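Local coordinates for protein VP5 (Halorubrum pleomorphic virus 6, PDB 6QGL) that forms part of the envelope of a haloarchaeal pleomorphic virus and probably mediates fusion of the viral membrane with that of its host, at residues L41-L46 / H140-L145; T467-Q472 / D484-Q489; N118-W123 / A234-M239. All coordinates share one frame; numbering follows the deposited sequence.

Contact 1. Residues L41-L46 / H140-L145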
ATOM      1  N   LEU A  41     -24.540 -13.842  16.788  1.00 84.38           N
ATOM      2  CA  LEU A  41     -23.990 -12.498  16.954  1.00 82.15           C
ATOM      3  C   LEU A  41     -25.060 -11.457  17.229  1.00 82.01           C
ATOM      4  O   LEU A  41     -26.229 -11.665  16.907  1.00 81.00           O
ATOM      5  CB  LEU A  41     -23.175 -12.085  15.715  1.00 80.96           C
ATOM      6  CG  LEU A  41     -21.841 -12.780  15.448  1.00 86.00           C
ATOM      7  CD1 LEU A  41     -21.185 -12.180  14.247  1.00 84.85           C
ATOM      8  CD2 LEU A  41     -20.872 -12.629  16.598  1.00 89.85           C
ATOM      9  N   THR A  42     -24.656 -10.316  17.801  1.00 76.58           N
ATOM     10  CA  THR A  42     -25.578  -9.230  18.095  1.00 75.36           C
ATOM     11  C   THR A  42     -25.494  -8.170  16.970  1.00 75.78           C
ATOM     12  O   THR A  42     -24.431  -8.034  16.350  1.00 75.41           O
ATOM     13  CB  THR A  42     -25.408  -8.715  19.540  1.00 87.12           C
ATOM     14  OG1 THR A  42     -26.355  -7.698  19.785  1.00 88.45           O
ATOM     15  CG2 THR A  42     -24.071  -8.144  19.842  1.00 87.01           C
ATOM     16  N   PRO A  43     -26.616  -7.465  16.643  1.00 69.72           N
ATOM     17  CA  PRO A  43     -26.580  -6.477  15.551  1.00 68.04           C
ATOM     18  C   PRO A  43     -25.453  -5.466  15.667  1.00 70.86           C
ATOM     19  O   PRO A  43     -24.822  -5.173  14.658  1.00 69.69           O
ATOM     20  CB  PRO A  43     -27.943  -5.784  15.645  1.00 69.98           C
ATOM     21  CG  PRO A  43     -28.812  -6.737  16.301  1.00 74.71           C
ATOM     22  CD  PRO A  43     -27.971  -7.547  17.224  1.00 71.12           C
ATOM     23  N   ASP A  44     -25.188  -4.958  16.889  1.00 67.65           N
ATOM     24  CA  ASP A  44     -24.112  -4.000  17.130  1.00 67.63           C
ATOM     25  C   ASP A  44     -22.748  -4.618  16.850  1.00 70.39           C
ATOM     26  O   ASP A  44     -21.916  -3.968  16.212  1.00 69.98           O
ATOM     27  CB  ASP A  44     -24.172  -3.445  18.561  1.00 71.03           C
ATOM     28  CG  ASP A  44     -25.322  -2.493  18.844  1.00 78.92           C
ATOM     29  OD1 ASP A  44     -26.005  -2.079  17.886  1.00 78.22           O
ATOM     30  OD2 ASP A  44     -25.531  -2.155  20.025  1.00 84.57           O
ATOM     31  N   VAL A  45     -22.530  -5.880  17.295  1.00 66.28           N
ATOM     32  CA  VAL A  45     -21.263  -6.594  17.085  1.00 65.78           C
ATOM     33  C   VAL A  45     -21.047  -6.896  15.600  1.00 67.26           C
ATOM     34  O   VAL A  45     -19.934  -6.692  15.106  1.00 66.60           O
ATOM     35  CB  VAL A  45     -21.098  -7.827  18.010  1.00 70.65           C
ATOM     36  CG1 VAL A  45     -20.068  -8.823  17.476  1.00 70.11           C
ATOM     37  CG2 VAL A  45     -20.707  -7.370  19.413  1.00 72.35           C
ATOM     38  N   LEU A  46     -22.110  -7.315  14.880  1.00 62.10           N
ATOM     39  CA  LEU A  46     -22.010  -7.589  13.443  1.00 60.01           C
ATOM     40  C   LEU A  46     -21.653  -6.320  12.670  1.00 62.51           C
ATOM     41  O   LEU A  46     -20.757  -6.369  11.829  1.00 61.99           O
ATOM     42  CB  LEU A  46     -23.281  -8.261  12.870  1.00 59.29           C
ATOM     43  CG  LEU A  46     -23.272  -8.566  11.349  1.00 62.81           C
ATOM     44  CD1 LEU A  46     -22.159  -9.537  10.959  1.00 62.99           C
ATOM     45  CD2 LEU A  46     -24.598  -9.096  10.876  1.00 64.49           C
ATOM     46  N   HIS A 140     -28.369 -13.000   9.035  1.00 63.13           N
ATOM     47  CA  HIS A 140     -28.562 -12.562  10.417  1.00 63.70           C
ATOM     48  C   HIS A 140     -29.951 -11.985  10.599  1.00 67.83           C
ATOM     49  O   HIS A 140     -30.627 -12.330  11.571  1.00 68.84           O
ATOM     50  CB  HIS A 140     -27.465 -11.584  10.846  1.00 64.34           C
ATOM     51  CG  HIS A 140     -26.220 -12.258  11.337  1.00 68.30           C
ATOM     52  ND1 HIS A 140     -25.509 -13.139  10.537  1.00 70.07           N
ATOM     53  CD2 HIS A 140     -25.584 -12.142  12.525  1.00 70.74           C
ATOM     54  CE1 HIS A 140     -24.477 -13.538  11.264  1.00 70.15           C
ATOM     55  NE2 HIS A 140     -24.476 -12.961  12.465  1.00 70.88           N
ATOM     56  N   ALA A 141     -30.394 -11.157   9.625  1.00 63.57           N
ATOM     57  CA  ALA A 141     -31.715 -10.528   9.550  1.00 63.67           C
ATOM     58  C   ALA A 141     -31.973  -9.459  10.624  1.00 67.62           C
ATOM     59  O   ALA A 141     -33.073  -8.901  10.696  1.00 67.77           O
ATOM     60  CB  ALA A 141     -32.803 -11.586   9.556  1.00 65.15           C
ATOM     61  N   ASP A 142     -30.941  -9.146  11.417  1.00 63.72           N
ATOM     62  CA  ASP A 142     -30.971  -8.126  12.465  1.00 63.60           C
ATOM     63  C   ASP A 142     -30.265  -6.838  11.986  1.00 65.84           C
ATOM     64  O   ASP A 142     -30.299  -5.819  12.679  1.00 65.69           O
ATOM     65  CB  ASP A 142     -30.336  -8.675  13.759  1.00 66.12           C
ATOM     66  CG  ASP A 142     -28.891  -9.142  13.653  1.00 79.79           C
ATOM     67  OD1 ASP A 142     -28.324  -9.091  12.540  1.00 80.36           O
ATOM     68  OD2 ASP A 142     -28.329  -9.563  14.682  1.00 88.15           O
ATOM     69  N   VAL A 143     -29.619  -6.902  10.800  1.00 60.95           N
ATOM     70  CA  VAL A 143     -28.898  -5.784  10.169  1.00 60.12           C
ATOM     71  C   VAL A 143     -29.470  -5.582   8.761  1.00 63.45           C
ATOM     72  O   VAL A 143     -29.709  -6.558   8.049  1.00 63.18           O
ATOM     73  CB  VAL A 143     -27.357  -6.022  10.150  1.00 63.34           C
ATOM     74  CG1 VAL A 143     -26.611  -4.848   9.521  1.00 62.85           C
ATOM     75  CG2 VAL A 143     -26.821  -6.288  11.551  1.00 63.77           C
ATOM     76  N   GLY A 144     -29.709  -4.329   8.389  1.00 59.65           N
ATOM     77  CA  GLY A 144     -30.233  -3.999   7.072  1.00 59.22           C
ATOM     78  C   GLY A 144     -29.155  -3.984   6.009  1.00 61.83           C
ATOM     79  O   GLY A 144     -27.983  -3.730   6.313  1.00 60.99           O
ATOM     80  N   LEU A 145     -29.551  -4.245   4.750  1.00 57.98           N
ATOM     81  CA  LEU A 145     -28.657  -4.229   3.592  1.00 57.00           C
ATOM     82  C   LEU A 145     -28.091  -2.837   3.355  1.00 61.03           C
ATOM     83  O   LEU A 145     -26.976  -2.716   2.846  1.00 60.55           O
ATOM     84  CB  LEU A 145     -29.371  -4.721   2.329  1.00 57.26           C
ATOM     85  CG  LEU A 145     -29.602  -6.221   2.208  1.00 61.88           C
ATOM     86  CD1 LEU A 145     -30.596  -6.512   1.128  1.00 62.78           C
ATOM     87  CD2 LEU A 145     -28.314  -6.964   1.911  1.00 63.59           C
TER
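The imidazole of His140 is held between Leu46, in the first turn of helix 43-66, and Leu41, in the loop just before that helix. Leu46 places one methyl over a ring face, with CD2 3.8 Å from the His140 ring centroid but offset toward the rim, a CH-pi contact made tip to tip. Leu41 meets the same ring at its edge, where CB lies in the ring plane 3.6 Å from NE2 of His140. CD2 of Leu46 also touches CG2 of Val143 at 3.6 Å, so this single methyl bridges the imidazole and the valine. Beside this, the carboxylate of Asp142 lies against the proline ring, OD2 at 3.3 Å from CD of Pro43. The proline nitrogen has no hydrogen to offer; the carboxylate gets there with CG between backbone N and carbonyl carbon (chi1 59°). No hydrogen bond links the two segments. Outside them, weak hydrogen bonds join His140 NE2 to Ala38 O and ND1 to Thr136 O. If both nitrogens are donors, the ring may be protonated. Ala141, with positive phi (68°), takes the chain out of helix 97-140 and turns Asp142 and Val143 back toward Pro43 and Leu46. This is plain packing of two helix ends in the helical part of this envelope protein: the first turn of helix 43-66 against the C-terminal end of helix 97-140 and the turn that leaves it.

Contact 2. Residues T467-Q472 / D484-Q489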
ATOM      1  N   THR A 467      19.852   8.322  -4.501  1.00 95.30           N
ATOM      2  CA  THR A 467      20.514   7.622  -5.602  1.00 94.57           C
ATOM      3  C   THR A 467      19.587   6.624  -6.287  1.00 94.65           C
ATOM      4  O   THR A 467      18.746   5.998  -5.634  1.00 92.84           O
ATOM      5  CB  THR A 467      21.813   6.933  -5.142  1.00104.15           C
ATOM      6  OG1 THR A 467      21.549   6.121  -3.998  1.00102.94           O
ATOM      7  CG2 THR A 467      22.942   7.919  -4.852  1.00105.56           C
ATOM      8  N   SER A 468      19.759   6.483  -7.615  1.00 89.70           N
ATOM      9  CA  SER A 468      19.035   5.561  -8.493  1.00 87.32           C
ATOM     10  C   SER A 468      19.838   5.326  -9.779  1.00 90.19           C
ATOM     11  O   SER A 468      20.592   6.205 -10.210  1.00 91.00           O
ATOM     12  CB  SER A 468      17.637   6.085  -8.823  1.00 89.22           C
ATOM     13  OG  SER A 468      17.652   7.155  -9.757  1.00 97.32           O
ATOM     14  N   SER A 469      19.665   4.140 -10.389  1.00 84.54           N
ATOM     15  CA  SER A 469      20.310   3.747 -11.644  1.00 83.81           C
ATOM     16  C   SER A 469      19.691   4.504 -12.829  1.00 85.47           C
ATOM     17  O   SER A 469      18.617   5.096 -12.690  1.00 84.18           O
ATOM     18  CB  SER A 469      20.191   2.240 -11.853  1.00 86.45           C
ATOM     19  OG  SER A 469      20.817   1.518 -10.805  1.00 95.70           O
ATOM     20  N   GLU A 470      20.382   4.491 -13.986  1.00 81.59           N
ATOM     21  CA  GLU A 470      19.969   5.150 -15.229  1.00 80.37           C
ATOM     22  C   GLU A 470      18.577   4.664 -15.693  1.00 80.51           C
ATOM     23  O   GLU A 470      18.424   3.470 -15.970  1.00 79.65           O
ATOM     24  CB  GLU A 470      21.029   4.907 -16.324  1.00 82.50           C
ATOM     25  CG  GLU A 470      20.766   5.611 -17.649  1.00 93.20           C
ATOM     26  CD  GLU A 470      21.475   5.047 -18.870  1.00112.27           C
ATOM     27  OE1 GLU A 470      21.143   5.489 -19.994  1.00106.56           O
ATOM     28  OE2 GLU A 470      22.353   4.168 -18.714  1.00103.63           O
ATOM     29  N   PRO A 471      17.553   5.560 -15.767  1.00 74.70           N
ATOM     30  CA  PRO A 471      16.221   5.120 -16.229  1.00 72.53           C
ATOM     31  C   PRO A 471      16.268   4.621 -17.665  1.00 73.89           C
ATOM     32  O   PRO A 471      16.959   5.211 -18.492  1.00 73.84           O
ATOM     33  CB  PRO A 471      15.355   6.385 -16.120  1.00 74.60           C
ATOM     34  CG  PRO A 471      16.116   7.320 -15.262  1.00 80.44           C
ATOM     35  CD  PRO A 471      17.563   7.008 -15.476  1.00 76.90           C
ATOM     36  N   GLN A 472      15.554   3.525 -17.943  1.00 68.22           N
ATOM     37  CA  GLN A 472      15.498   2.906 -19.257  1.00 66.81           C
ATOM     38  C   GLN A 472      14.569   3.642 -20.211  1.00 70.33           C
ATOM     39  O   GLN A 472      13.442   3.979 -19.854  1.00 69.92           O
ATOM     40  CB  GLN A 472      15.097   1.441 -19.139  1.00 67.26           C
ATOM     41  CG  GLN A 472      16.013   0.528 -19.933  1.00 76.97           C
ATOM     42  CD  GLN A 472      16.496  -0.676 -19.166  1.00 90.84           C
ATOM     43  OE1 GLN A 472      17.418  -1.373 -19.590  1.00 82.73           O
ATOM     44  NE2 GLN A 472      15.891  -0.957 -18.026  1.00 85.86           N
ATOM     45  N   ASP A 484      26.588  -2.980 -16.904  1.00 89.54           N
ATOM     46  CA  ASP A 484      27.496  -3.283 -15.791  1.00 91.77           C
ATOM     47  C   ASP A 484      27.179  -2.391 -14.593  1.00 96.38           C
ATOM     48  O   ASP A 484      27.162  -2.879 -13.461  1.00 96.61           O
ATOM     49  CB  ASP A 484      28.970  -3.115 -16.213  1.00 95.94           C
ATOM     50  CG  ASP A 484      29.552  -4.236 -17.061  1.00105.18           C
ATOM     51  OD1 ASP A 484      28.938  -5.326 -17.116  1.00104.65           O
ATOM     52  OD2 ASP A 484      30.635  -4.030 -17.652  1.00111.92           O
ATOM     53  N   GLN A 485      26.892  -1.095 -14.854  1.00 92.76           N
ATOM     54  CA  GLN A 485      26.522  -0.105 -13.842  1.00 92.58           C
ATOM     55  C   GLN A 485      25.187  -0.457 -13.194  1.00 94.97           C
ATOM     56  O   GLN A 485      25.052  -0.282 -11.989  1.00 94.98           O
ATOM     57  CB  GLN A 485      26.466   1.307 -14.440  1.00 93.73           C
ATOM     58  CG  GLN A 485      27.824   2.007 -14.486  1.00112.46           C
ATOM     59  CD  GLN A 485      27.802   3.392 -15.105  1.00133.21           C
ATOM     60  OE1 GLN A 485      28.853   3.994 -15.348  1.00132.02           O
ATOM     61  NE2 GLN A 485      26.621   3.942 -15.375  1.00122.93           N
ATOM     62  N   LEU A 486      24.215  -0.976 -13.982  1.00 89.80           N
ATOM     63  CA  LEU A 486      22.895  -1.384 -13.492  1.00 87.93           C
ATOM     64  C   LEU A 486      23.014  -2.449 -12.387  1.00 92.93           C
ATOM     65  O   LEU A 486      22.413  -2.278 -11.327  1.00 92.05           O
ATOM     66  CB  LEU A 486      22.002  -1.879 -14.653  1.00 86.44           C
ATOM     67  CG  LEU A 486      20.560  -2.286 -14.300  1.00 89.50           C
ATOM     68  CD1 LEU A 486      19.652  -1.077 -14.176  1.00 88.55           C
ATOM     69  CD2 LEU A 486      19.998  -3.238 -15.330  1.00 91.08           C
ATOM     70  N   GLU A 487      23.812  -3.514 -12.628  1.00 91.14           N
ATOM     71  CA  GLU A 487      24.043  -4.609 -11.680  1.00 92.26           C
ATOM     72  C   GLU A 487      24.868  -4.157 -10.471  1.00 98.05           C
ATOM     73  O   GLU A 487      24.557  -4.556  -9.349  1.00 97.60           O
ATOM     74  CB  GLU A 487      24.724  -5.802 -12.379  1.00 95.03           C
ATOM     75  CG  GLU A 487      24.705  -7.093 -11.568  1.00107.05           C
ATOM     76  CD  GLU A 487      25.373  -8.314 -12.174  1.00130.68           C
ATOM     77  OE1 GLU A 487      26.410  -8.160 -12.861  1.00129.66           O
ATOM     78  OE2 GLU A 487      24.869  -9.435 -11.937  1.00123.96           O
ATOM     79  N   GLN A 488      25.921  -3.345 -10.706  1.00 96.61           N
ATOM     80  CA  GLN A 488      26.831  -2.832  -9.678  1.00 98.52           C
ATOM     81  C   GLN A 488      26.131  -1.858  -8.728  1.00101.54           C
ATOM     82  O   GLN A 488      26.207  -2.055  -7.514  1.00101.82           O
ATOM     83  CB  GLN A 488      28.084  -2.196 -10.317  1.00101.85           C
ATOM     84  CG  GLN A 488      29.209  -1.862  -9.335  1.00120.49           C
ATOM     85  CD  GLN A 488      30.012  -3.077  -8.938  1.00142.71           C
ATOM     86  OE1 GLN A 488      29.687  -3.780  -7.977  1.00137.58           O
ATOM     87  NE2 GLN A 488      31.085  -3.347  -9.671  1.00138.13           N
ATOM     88  N   GLN A 489      25.445  -0.822  -9.276  1.00 96.68           N
ATOM     89  CA  GLN A 489      24.704   0.187  -8.504  1.00 95.59           C
ATOM     90  C   GLN A 489      23.635  -0.463  -7.626  1.00 98.85           C
ATOM     91  O   GLN A 489      23.487  -0.073  -6.473  1.00 98.38           O
ATOM     92  CB  GLN A 489      24.049   1.238  -9.419  1.00 95.53           C
ATOM     93  CG  GLN A 489      25.002   2.287  -9.989  1.00110.53           C
ATOM     94  CD  GLN A 489      24.293   3.252 -10.914  1.00128.04           C
ATOM     95  OE1 GLN A 489      23.741   2.876 -11.958  1.00121.88           O
ATOM     96  NE2 GLN A 489      24.301   4.528 -10.555  1.00120.99           N
TER
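Residues 467-472 run in an extended conformation past a turn of helix 480-496, coming closest where CA of Ser469 and CA of Leu486 are 6.0 Å apart. This is the packing of an extended linker on a helix: the chain leaving strand 447-454 passes alongside the last helix of the modelled chain before leading into it. Within 484-489 the helical bonding is regular, with Gln489 N donating to Gln485 O at 2.8 Å. Ser469 is the side chain that fits onto the helix, its CB pointing at the surface formed by Leu486 and Gln489, residues three apart. Leu486 has CG anti to the backbone N (chi1 -177°), which brings CD1 to 4.1 Å from Ser469 CB. The leucine also touches His77 and Thr81 of helix 73-92, as well as Tyr477, so Leu486 is also packed against a second helix. Gln472 fastens the linker to that same helix, through its backbone N to His77 and its amide NE2 to Thr81. Glu470 lies near Glu482, a pair of like charges that may raise the proton affinity of one carboxylate. Gln489 sets CG beside its backbone N (chi1 -76°) and continues extended, and the turn at chi3 (-62°) directs OE1 to the linker. Its CB also lies alongside the serine hydroxyl, 3.5 Å from Ser469 OG. The one hydrogen bond between the segments is weak: Ser469 OG donates to OE1 of Gln489 across 3.4 Å.

Contact 3. Residues N118-W123 / A234-M239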
ATOM      1  N   ASN A 118      -2.359  -9.985 -10.655  1.00 51.23           N
ATOM      2  CA  ASN A 118      -2.288  -9.582  -9.244  1.00 50.80           C
ATOM      3  C   ASN A 118      -3.264  -8.460  -8.928  1.00 53.41           C
ATOM      4  O   ASN A 118      -3.967  -8.528  -7.918  1.00 53.02           O
ATOM      5  CB  ASN A 118      -0.872  -9.159  -8.861  1.00 50.82           C
ATOM      6  CG  ASN A 118       0.134 -10.274  -8.845  1.00 72.44           C
ATOM      7  OD1 ASN A 118      -0.190 -11.471  -8.857  1.00 66.67           O
ATOM      8  ND2 ASN A 118       1.389  -9.891  -8.832  1.00 65.22           N
ATOM      9  N   PHE A 119      -3.319  -7.445  -9.807  1.00 49.28           N
ATOM     10  CA  PHE A 119      -4.197  -6.290  -9.685  1.00 48.56           C
ATOM     11  C   PHE A 119      -5.675  -6.705  -9.736  1.00 52.67           C
ATOM     12  O   PHE A 119      -6.427  -6.348  -8.827  1.00 52.10           O
ATOM     13  CB  PHE A 119      -3.852  -5.244 -10.762  1.00 50.02           C
ATOM     14  CG  PHE A 119      -4.714  -4.008 -10.757  1.00 51.28           C
ATOM     15  CD1 PHE A 119      -4.599  -3.063  -9.744  1.00 54.44           C
ATOM     16  CD2 PHE A 119      -5.626  -3.775 -11.780  1.00 53.40           C
ATOM     17  CE1 PHE A 119      -5.405  -1.923  -9.736  1.00 55.39           C
ATOM     18  CE2 PHE A 119      -6.421  -2.626 -11.779  1.00 56.24           C
ATOM     19  CZ  PHE A 119      -6.301  -1.707 -10.759  1.00 54.47           C
ATOM     20  N   TYR A 120      -6.078  -7.490 -10.762  1.00 49.51           N
ATOM     21  CA  TYR A 120      -7.463  -7.957 -10.898  1.00 49.29           C
ATOM     22  C   TYR A 120      -7.855  -8.964  -9.824  1.00 52.83           C
ATOM     23  O   TYR A 120      -9.022  -8.997  -9.434  1.00 52.82           O
ATOM     24  CB  TYR A 120      -7.751  -8.518 -12.299  1.00 50.95           C
ATOM     25  CG  TYR A 120      -7.459  -7.572 -13.442  1.00 52.75           C
ATOM     26  CD1 TYR A 120      -7.798  -6.224 -13.366  1.00 54.40           C
ATOM     27  CD2 TYR A 120      -6.897  -8.040 -14.626  1.00 54.11           C
ATOM     28  CE1 TYR A 120      -7.528  -5.352 -14.416  1.00 55.24           C
ATOM     29  CE2 TYR A 120      -6.629  -7.178 -15.685  1.00 55.11           C
ATOM     30  CZ  TYR A 120      -6.949  -5.836 -15.576  1.00 62.95           C
ATOM     31  OH  TYR A 120      -6.684  -4.988 -16.618  1.00 65.90           O
ATOM     32  N   LYS A 121      -6.885  -9.767  -9.332  1.00 48.99           N
ATOM     33  CA  LYS A 121      -7.111 -10.740  -8.260  1.00 48.92           C
ATOM     34  C   LYS A 121      -7.541 -10.033  -6.976  1.00 52.41           C
ATOM     35  O   LYS A 121      -8.470 -10.507  -6.322  1.00 52.39           O
ATOM     36  CB  LYS A 121      -5.864 -11.605  -8.009  1.00 51.62           C
ATOM     37  CG  LYS A 121      -5.968 -13.013  -8.588  1.00 57.05           C
ATOM     38  CD  LYS A 121      -4.613 -13.704  -8.746  1.00 64.97           C
ATOM     39  CE  LYS A 121      -4.001 -14.245  -7.474  1.00 77.58           C
ATOM     40  NZ  LYS A 121      -2.567 -14.592  -7.669  1.00 88.39           N
ATOM     41  N   SER A 122      -6.896  -8.889  -6.636  1.00 48.70           N
ATOM     42  CA  SER A 122      -7.225  -8.112  -5.436  1.00 48.60           C
ATOM     43  C   SER A 122      -8.593  -7.429  -5.540  1.00 52.00           C
ATOM     44  O   SER A 122      -9.274  -7.300  -4.520  1.00 52.13           O
ATOM     45  CB  SER A 122      -6.119  -7.119  -5.083  1.00 52.96           C
ATOM     46  OG  SER A 122      -6.176  -5.936  -5.859  1.00 63.54           O
ATOM     47  N   TRP A 123      -9.009  -7.030  -6.768  1.00 47.55           N
ATOM     48  CA  TRP A 123     -10.331  -6.445  -7.016  1.00 46.97           C
ATOM     49  C   TRP A 123     -11.372  -7.535  -6.781  1.00 51.73           C
ATOM     50  O   TRP A 123     -12.329  -7.315  -6.042  1.00 51.34           O
ATOM     51  CB  TRP A 123     -10.452  -5.888  -8.451  1.00 45.34           C
ATOM     52  CG  TRP A 123     -11.872  -5.660  -8.892  1.00 46.17           C
ATOM     53  CD1 TRP A 123     -12.637  -6.492  -9.658  1.00 49.32           C
ATOM     54  CD2 TRP A 123     -12.720  -4.566  -8.520  1.00 45.97           C
ATOM     55  NE1 TRP A 123     -13.902  -5.973  -9.803  1.00 48.77           N
ATOM     56  CE2 TRP A 123     -13.975  -4.779  -9.137  1.00 50.03           C
ATOM     57  CE3 TRP A 123     -12.530  -3.404  -7.751  1.00 47.28           C
ATOM     58  CZ2 TRP A 123     -15.041  -3.885  -8.992  1.00 49.53           C
ATOM     59  CZ3 TRP A 123     -13.586  -2.517  -7.616  1.00 48.93           C
ATOM     60  CH2 TRP A 123     -14.826  -2.767  -8.221  1.00 49.76           C
ATOM     61  N   ALA A 234      -7.681   4.560 -12.122  1.00 53.73           N
ATOM     62  CA  ALA A 234      -6.466   5.373 -12.197  1.00 53.99           C
ATOM     63  C   ALA A 234      -5.247   4.471 -12.388  1.00 57.29           C
ATOM     64  O   ALA A 234      -4.444   4.717 -13.289  1.00 57.10           O
ATOM     65  CB  ALA A 234      -6.311   6.214 -10.939  1.00 55.52           C
ATOM     66  N   VAL A 235      -5.157   3.391 -11.589  1.00 53.33           N
ATOM     67  CA  VAL A 235      -4.076   2.401 -11.651  1.00 52.69           C
ATOM     68  C   VAL A 235      -4.175   1.624 -12.971  1.00 56.40           C
ATOM     69  O   VAL A 235      -3.149   1.379 -13.611  1.00 56.00           O
ATOM     70  CB  VAL A 235      -4.066   1.460 -10.410  1.00 56.25           C
ATOM     71  CG1 VAL A 235      -2.822   0.570 -10.400  1.00 55.90           C
ATOM     72  CG2 VAL A 235      -4.159   2.255  -9.110  1.00 56.78           C
ATOM     73  N   GLU A 236      -5.410   1.276 -13.387  1.00 53.01           N
ATOM     74  CA  GLU A 236      -5.690   0.556 -14.630  1.00 52.74           C
ATOM     75  C   GLU A 236      -5.184   1.326 -15.855  1.00 58.01           C
ATOM     76  O   GLU A 236      -4.417   0.765 -16.641  1.00 57.49           O
ATOM     77  CB  GLU A 236      -7.195   0.244 -14.749  1.00 54.02           C
ATOM     78  CG  GLU A 236      -7.658  -0.219 -16.125  1.00 62.72           C
ATOM     79  CD  GLU A 236      -7.148  -1.557 -16.634  1.00 76.90           C
ATOM     80  OE1 GLU A 236      -6.823  -2.434 -15.803  1.00 64.62           O
ATOM     81  OE2 GLU A 236      -7.099  -1.735 -17.873  1.00 70.53           O
ATOM     82  N   THR A 237      -5.599   2.603 -15.999  1.00 56.23           N
ATOM     83  CA  THR A 237      -5.213   3.471 -17.120  1.00 57.30           C
ATOM     84  C   THR A 237      -3.710   3.740 -17.147  1.00 61.60           C
ATOM     85  O   THR A 237      -3.134   3.840 -18.229  1.00 61.66           O
ATOM     86  CB  THR A 237      -6.044   4.758 -17.152  1.00 68.46           C
ATOM     87  OG1 THR A 237      -5.941   5.420 -15.893  1.00 70.55           O
ATOM     88  CG2 THR A 237      -7.508   4.500 -17.491  1.00 66.95           C
ATOM     89  N   GLU A 238      -3.076   3.826 -15.960  1.00 58.47           N
ATOM     90  CA  GLU A 238      -1.637   4.035 -15.822  1.00 58.89           C
ATOM     91  C   GLU A 238      -0.878   2.774 -16.232  1.00 62.45           C
ATOM     92  O   GLU A 238       0.161   2.874 -16.888  1.00 61.79           O
ATOM     93  CB  GLU A 238      -1.289   4.437 -14.387  1.00 60.81           C
ATOM     94  CG  GLU A 238      -1.464   5.916 -14.095  1.00 74.72           C
ATOM     95  CD  GLU A 238      -1.737   6.271 -12.643  1.00 99.88           C
ATOM     96  OE1 GLU A 238      -1.150   5.624 -11.747  1.00 98.47           O
ATOM     97  OE2 GLU A 238      -2.543   7.198 -12.398  1.00 95.02           O
ATOM     98  N   MET A 239      -1.421   1.590 -15.874  1.00 59.27           N
ATOM     99  CA  MET A 239      -0.872   0.279 -16.221  1.00 59.19           C
ATOM    100  C   MET A 239      -0.865   0.114 -17.741  1.00 62.96           C
ATOM    101  O   MET A 239       0.139  -0.334 -18.295  1.00 62.88           O
ATOM    102  CB  MET A 239      -1.713  -0.824 -15.571  1.00 61.34           C
ATOM    103  CG  MET A 239      -0.931  -2.033 -15.150  1.00 65.45           C
ATOM    104  SD  MET A 239      -1.957  -3.112 -14.107  1.00 69.72           S
ATOM    105  CE  MET A 239      -1.673  -2.402 -12.540  1.00 66.79           C
TER
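Phe119 throws its ring straight out from helix 97-140, with CG anti to the backbone N (chi1 179°), whereas Tyr120 sets CG beside its N (chi1 -56°) and reaches across with its hydroxyl. Glu236 leaves its own helix anti to N and bends at chi2, bringing the carboxylate to the phenol. Tyr120 OH donates to the syn lone pair of Glu236 OE1 at 2.7 Å, and this oxygen lies near the plane of the phenol ring, at its edge. The same hydroxyl has a bond to Arg116 NH1, whose charge may make the phenol a stronger donor. Met239, bent at chi3, lays its methyl over one face of Phe119, CE 4.3 Å from the ring centroid, with SD more oblique in a Met-aromatic contact. Val235 CG1 packs against Phe119 CE1 at 3.7 Å. The two helical segments are nearly antiparallel (164°), their axes 11.9 Å apart, and Phe119 reaches across that wide spacing. Trp232 meets the Phe119 ring obliquely and Trp123 edge-to-face, Met65 of helix 43-66 touches Phe119 and Ser122, and strand 180-189 packs on Tyr120 through Phe181 and Leu183.

Overall arrangement
Contacts 1 and 3 share helix 97-140: contact 3 engages its middle, contact 1 its C-terminal end. Their centres are 33 Å apart and their nearest atoms about 16 Å, so they pin this long helix at separate points, first to helix 229-257 and then to the start of helix 43-66. Their segments alternate along the chain, and all four belong to the N-terminal region of the envelope protein. Contact 2 closes later in sequence, joining the last helix to the linker before it, 28 Å from contact 3 and 56 Å from contact 1 between centres. Contacts 1 and 2 lie on opposite sides of the chain's centre; contact 3, 13 Å from that centre, is the fully buried one.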